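Local coordinates for protein ribonucleoside-diphosphate reductase (PDB 5IM3) that probably catalyses the reduction of ribonucleoside diphosphates to the deoxyribonucleotides needed for DNA synthesis, with thioredoxin as reductant, and binds the allosteric nucleotide dATP, at residues A[216-219]-A[220-223]; A[665-668]-A[669-672]. All coordinates share one frame; numbering follows the deposited sequence.

Interaction 1: A[216-219]-A[220-223]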
loop_
_atom_site.group_PDB
_atom_site.type_symbol
_atom_site.label_atom_id
_atom_site.label_comp_id
_atom_site.label_asym_id
_atom_site.label_seq_id
_atom_site.Cartn_x
_atom_site.Cartn_y
_atom_site.Cartn_z
ATOM N N GLU A 216 -10.097 46.347 5.587
ATOM C CA GLU A 216 -11.293 47.008 5.080
ATOM C C GLU A 216 -11.321 46.926 3.557
ATOM O O GLU A 216 -10.535 47.607 2.884
ATOM C CB GLU A 216 -11.342 48.463 5.545
ATOM C CG GLU A 216 -12.436 49.295 4.885
ATOM C CD GLU A 216 -13.813 48.698 5.077
ATOM O OE1 GLU A 216 -14.036 48.072 6.132
ATOM O OE2 GLU A 216 -14.665 48.847 4.174
ATOM N N PRO A 217 -12.217 46.122 2.974
ATOM C CA PRO A 217 -12.159 45.911 1.519
ATOM C C PRO A 217 -12.360 47.179 0.709
ATOM O O PRO A 217 -11.822 47.283 -0.400
ATOM C CB PRO A 217 -13.281 44.894 1.271
ATOM C CG PRO A 217 -14.229 45.094 2.394
ATOM C CD PRO A 217 -13.376 45.443 3.579
ATOM N N ASN A 218 -13.108 48.155 1.229
ATOM C CA ASN A 218 -13.387 49.363 0.461
ATOM C C ASN A 218 -12.118 50.088 0.035
ATOM O O ASN A 218 -12.173 50.921 -0.878
ATOM C CB ASN A 218 -14.280 50.308 1.265
ATOM C CG ASN A 218 -15.730 49.868 1.273
ATOM O OD1 ASN A 218 -16.230 49.326 0.289
ATOM N ND2 ASN A 218 -16.413 50.097 2.386
ATOM N N TYR A 219 -10.977 49.792 0.659
ATOM C CA TYR A 219 -9.721 50.368 0.196
ATOM C C TYR A 219 -9.345 49.891 -1.198
ATOM O O TYR A 219 -8.552 50.556 -1.873
ATOM C CB TYR A 219 -8.597 50.043 1.178
ATOM C CG TYR A 219 -8.630 50.909 2.411
ATOM C CD1 TYR A 219 -8.241 52.238 2.356
ATOM C CD2 TYR A 219 -9.060 50.403 3.627
ATOM C CE1 TYR A 219 -8.277 53.036 3.482
ATOM C CE2 TYR A 219 -9.096 51.195 4.756
ATOM C CZ TYR A 219 -8.702 52.511 4.675
ATOM O OH TYR A 219 -8.735 53.312 5.788
ATOM N N SER A 220 -9.885 48.753 -1.644
ATOM C CA SER A 220 -9.657 48.326 -3.019
ATOM C C SER A 220 -10.123 49.392 -4.001
ATOM O O SER A 220 -9.424 49.700 -4.973
ATOM C CB SER A 220 -10.368 46.998 -3.284
ATOM O OG SER A 220 -10.267 46.630 -4.651
ATOM N N TYR A 221 -11.301 49.971 -3.761
ATOM C CA TYR A 221 -11.753 51.084 -4.589
ATOM C C TYR A 221 -10.811 52.271 -4.459
ATOM O O TYR A 221 -10.478 52.923 -5.454
ATOM C CB TYR A 221 -13.175 51.489 -4.204
ATOM C CG TYR A 221 -14.190 50.371 -4.281
ATOM C CD1 TYR A 221 -14.646 49.902 -5.506
ATOM C CD2 TYR A 221 -14.703 49.796 -3.127
ATOM C CE1 TYR A 221 -15.578 48.883 -5.579
ATOM C CE2 TYR A 221 -15.635 48.777 -3.189
ATOM C CZ TYR A 221 -16.068 48.325 -4.417
ATOM O OH TYR A 221 -16.996 47.313 -4.480
ATOM N N VAL A 222 -10.366 52.564 -3.233
ATOM C CA VAL A 222 -9.433 53.667 -3.019
ATOM C C VAL A 222 -8.132 53.409 -3.762
ATOM O O VAL A 222 -7.545 54.322 -4.354
ATOM C CB VAL A 222 -9.184 53.873 -1.512
ATOM C CG1 VAL A 222 -8.222 55.034 -1.283
ATOM C CG2 VAL A 222 -10.498 54.102 -0.772
ATOM N N THR A 223 -7.654 52.165 -3.730
ATOM C CA THR A 223 -6.410 51.832 -4.415
ATOM C C THR A 223 -6.534 52.060 -5.916
ATOM O O THR A 223 -5.620 52.605 -6.546
ATOM C CB THR A 223 -6.028 50.381 -4.122
ATOM O OG1 THR A 223 -6.043 50.156 -2.706
ATOM C CG2 THR A 223 -4.642 50.073 -4.660
#

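Interaction 2: A[665-668]-A[669-672]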
loop_
_atom_site.group_PDB
_atom_site.type_symbol
_atom_site.label_atom_id
_atom_site.label_comp_id
_atom_site.label_asym_id
_atom_site.label_seq_id
_atom_site.Cartn_x
_atom_site.Cartn_y
_atom_site.Cartn_z
ATOM N N PHE A 665 -23.481 35.305 -9.519
ATOM C CA PHE A 665 -24.555 34.543 -8.888
ATOM C C PHE A 665 -24.275 34.330 -7.406
ATOM O O PHE A 665 -25.141 34.569 -6.556
ATOM C CB PHE A 665 -24.732 33.201 -9.598
ATOM C CG PHE A 665 -25.894 32.396 -9.087
ATOM C CD1 PHE A 665 -27.169 32.598 -9.589
ATOM C CD2 PHE A 665 -25.712 31.445 -8.096
ATOM C CE1 PHE A 665 -28.238 31.863 -9.119
ATOM C CE2 PHE A 665 -26.779 30.708 -7.620
ATOM C CZ PHE A 665 -28.043 30.917 -8.135
ATOM N N GLN A 666 -23.066 33.873 -7.074
ATOM C CA GLN A 666 -22.720 33.660 -5.674
ATOM C C GLN A 666 -22.829 34.959 -4.887
ATOM O O GLN A 666 -23.356 34.976 -3.769
ATOM C CB GLN A 666 -21.310 33.074 -5.570
ATOM C CG GLN A 666 -20.738 33.001 -4.156
ATOM C CD GLN A 666 -21.416 31.956 -3.292
ATOM O OE1 GLN A 666 -20.897 30.857 -3.110
ATOM N NE2 GLN A 666 -22.579 32.296 -2.752
ATOM N N ASP A 667 -22.348 36.064 -5.462
ATOM C CA ASP A 667 -22.457 37.354 -4.792
ATOM C C ASP A 667 -23.910 37.799 -4.673
ATOM O O ASP A 667 -24.279 38.451 -3.691
ATOM C CB ASP A 667 -21.633 38.400 -5.540
ATOM C CG ASP A 667 -20.138 38.157 -5.424
ATOM O OD1 ASP A 667 -19.744 37.147 -4.802
ATOM O OD2 ASP A 667 -19.356 38.969 -5.963
ATOM N N ALA A 668 -24.747 37.453 -5.652
ATOM C CA ALA A 668 -26.168 37.761 -5.536
ATOM C C ALA A 668 -26.807 36.981 -4.394
ATOM O O ALA A 668 -27.713 37.486 -3.724
ATOM C CB ALA A 668 -26.882 37.466 -6.855
ATOM N N LEU A 669 -26.357 35.742 -4.165
ATOM C CA LEU A 669 -26.836 34.978 -3.017
ATOM C C LEU A 669 -26.464 35.667 -1.709
ATOM O O LEU A 669 -27.287 35.753 -0.790
ATOM C CB LEU A 669 -26.263 33.559 -3.047
ATOM C CG LEU A 669 -26.747 32.601 -4.136
ATOM C CD1 LEU A 669 -25.961 31.302 -4.067
ATOM C CD2 LEU A 669 -28.234 32.322 -4.012
ATOM N N TYR A 670 -25.227 36.157 -1.604
ATOM C CA TYR A 670 -24.810 36.872 -0.402
ATOM C C TYR A 670 -25.759 38.022 -0.092
ATOM O O TYR A 670 -26.184 38.202 1.055
ATOM C CB TYR A 670 -23.383 37.402 -0.568
ATOM C CG TYR A 670 -22.295 36.348 -0.640
ATOM C CD1 TYR A 670 -22.436 35.117 -0.008
ATOM C CD2 TYR A 670 -21.117 36.593 -1.335
ATOM C CE1 TYR A 670 -21.437 34.160 -0.072
ATOM C CE2 TYR A 670 -20.115 35.644 -1.408
ATOM C CZ TYR A 670 -20.278 34.430 -0.773
ATOM O OH TYR A 670 -19.280 33.485 -0.839
ATOM N N LEU A 671 -26.099 38.820 -1.108
ATOM C CA LEU A 671 -26.946 39.986 -0.883
ATOM C C LEU A 671 -28.331 39.609 -0.382
ATOM O O LEU A 671 -29.001 40.442 0.235
ATOM C CB LEU A 671 -27.065 40.803 -2.170
ATOM C CG LEU A 671 -25.780 41.482 -2.646
ATOM C CD1 LEU A 671 -26.017 42.221 -3.955
ATOM C CD2 LEU A 671 -25.248 42.438 -1.585
ATOM N N GLN A 672 -28.777 38.384 -0.641
ATOM C CA GLN A 672 -30.033 37.881 -0.111
ATOM C C GLN A 672 -29.833 37.032 1.138
ATOM O O GLN A 672 -30.815 36.565 1.722
ATOM C CB GLN A 672 -30.762 37.070 -1.188
ATOM C CG GLN A 672 -30.976 37.835 -2.491
ATOM C CD GLN A 672 -31.546 36.967 -3.592
ATOM O OE1 GLN A 672 -32.756 36.763 -3.670
ATOM N NE2 GLN A 672 -30.673 36.448 -4.451
#

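Interaction 1: A[216-219]-A[220-223]
The carbonyl oxygen Y219 O is gripped twice by T223, four residues on: T223 N donates to Y219 O at 2.6 Å and T223 OG1 donates to the same Y219 O at 2.7 Å. The two donors arrive differently. The amide lies 19° from the carbonyl plane, whereas the hydroxyl stands well above it; a chi1 of -52° sets OG1 beside its own backbone N, folding the hydroxyl back over the preceding turn. T223 thereby spends its side-chain donor on the helix itself, while its flank packs on V206 and A209 of helix 198-210. Nearer the N-terminal end the backbone bonds are less regular. S220 N donates to P217 O at 2.7 Å, a three-residue spacing, and N218 O is approached by both Y221 N and V222 N in weak bonds. OD1 of N218 lies 3.6 Å from Y221 CE2, with amide and ring planes 37° apart, and N218 O sits at the edge of the same ring. On another flank the Y219 ring meets V222 obliquely, Y219 CD1 to V222 CG2 at 4.3 Å, and both residues rest on I184; the phenol OH of Y219 bonds to D180 N. At the entrance, E216 OE2 accepts a weak bond from N218 N at 3.4 Å, while its other carboxylate oxygen forms a salt bridge with K814. This side-chain capping bond, together with the type I beta turn from E216 to Y219, is characteristic of a helix N-terminus, here that of helix 219-239 in the second ATP cone.

Interaction 2: A[665-668]-A[669-672]
With CG anti to the backbone N and a bend at chi2 of 71°, the Q666 chain turns down the helix and lays its carboxamide over one face of the Y670 ring, whose CG sits beside its own backbone N and so carries the ring back toward the preceding turn. The amide and ring planes are only 4° apart, so the carboxamide lies nearly parallel to the ring, with Q666 NE2 over one face, 3.5 Å from Y670 CE1. T788 holds the outer ends of both: its backbone N donates to Q666 OE1, and its OG1 is hydrogen-bonded to Y670 OH. This shared partner should restrict sliding and rotation of the pair. Toward the CE2 side of the ring, D667 OD1 approaches obliquely, 3.7 Å from Y670 CE2, its carboxylate tilted from the ring plane.

Regular i to i+4 backbone bonds identify the frame as an alpha helix: L669 N to F665 O spans 2.9 Å and Y670 N to Q666 O spans 3.1 Å. This short helix, 665-672, directly follows strand 659-663 in the ribonucleotide reductase barrel domain, whose alpha-beta barrel is built around such strands.

On a different flank, the F665 ring receives L669 CD1 obliquely, with F665 CE2 and L669 CD1 3.7 Å apart. Both side chains pack against F684 of helix 679-707, and R866 adds a cation-pi contact to F665. One turn on from A668, Q672 NE2 donates to A668 O at 3.2 Å. The oxygen lies close to the amide plane of Q672, yet the donor stands 62° above the A668 carbonyl plane. Q672 N also donates to that oxygen, in a weak bond.

From the N terminus, interaction 1 comes first, at the junction between the loop after helix 198-210 and the start of helix 219-239. Interaction 2 follows more than 400 residues later, within helix 665-672 just beyond strand 659-663. Each involves one continuous piece of chain and closes no more than a helical turn; the two are in series, neither nesting nor crossing. They belong to different domains, the second ATP cone and the barrel domain. The centres of interaction 1 and interaction 2 are about 20 Å apart, and the two do not touch. Helix 807-815 relates them indirectly: P217 packs on P807 and V810, whereas D667 and L671 meet Y808.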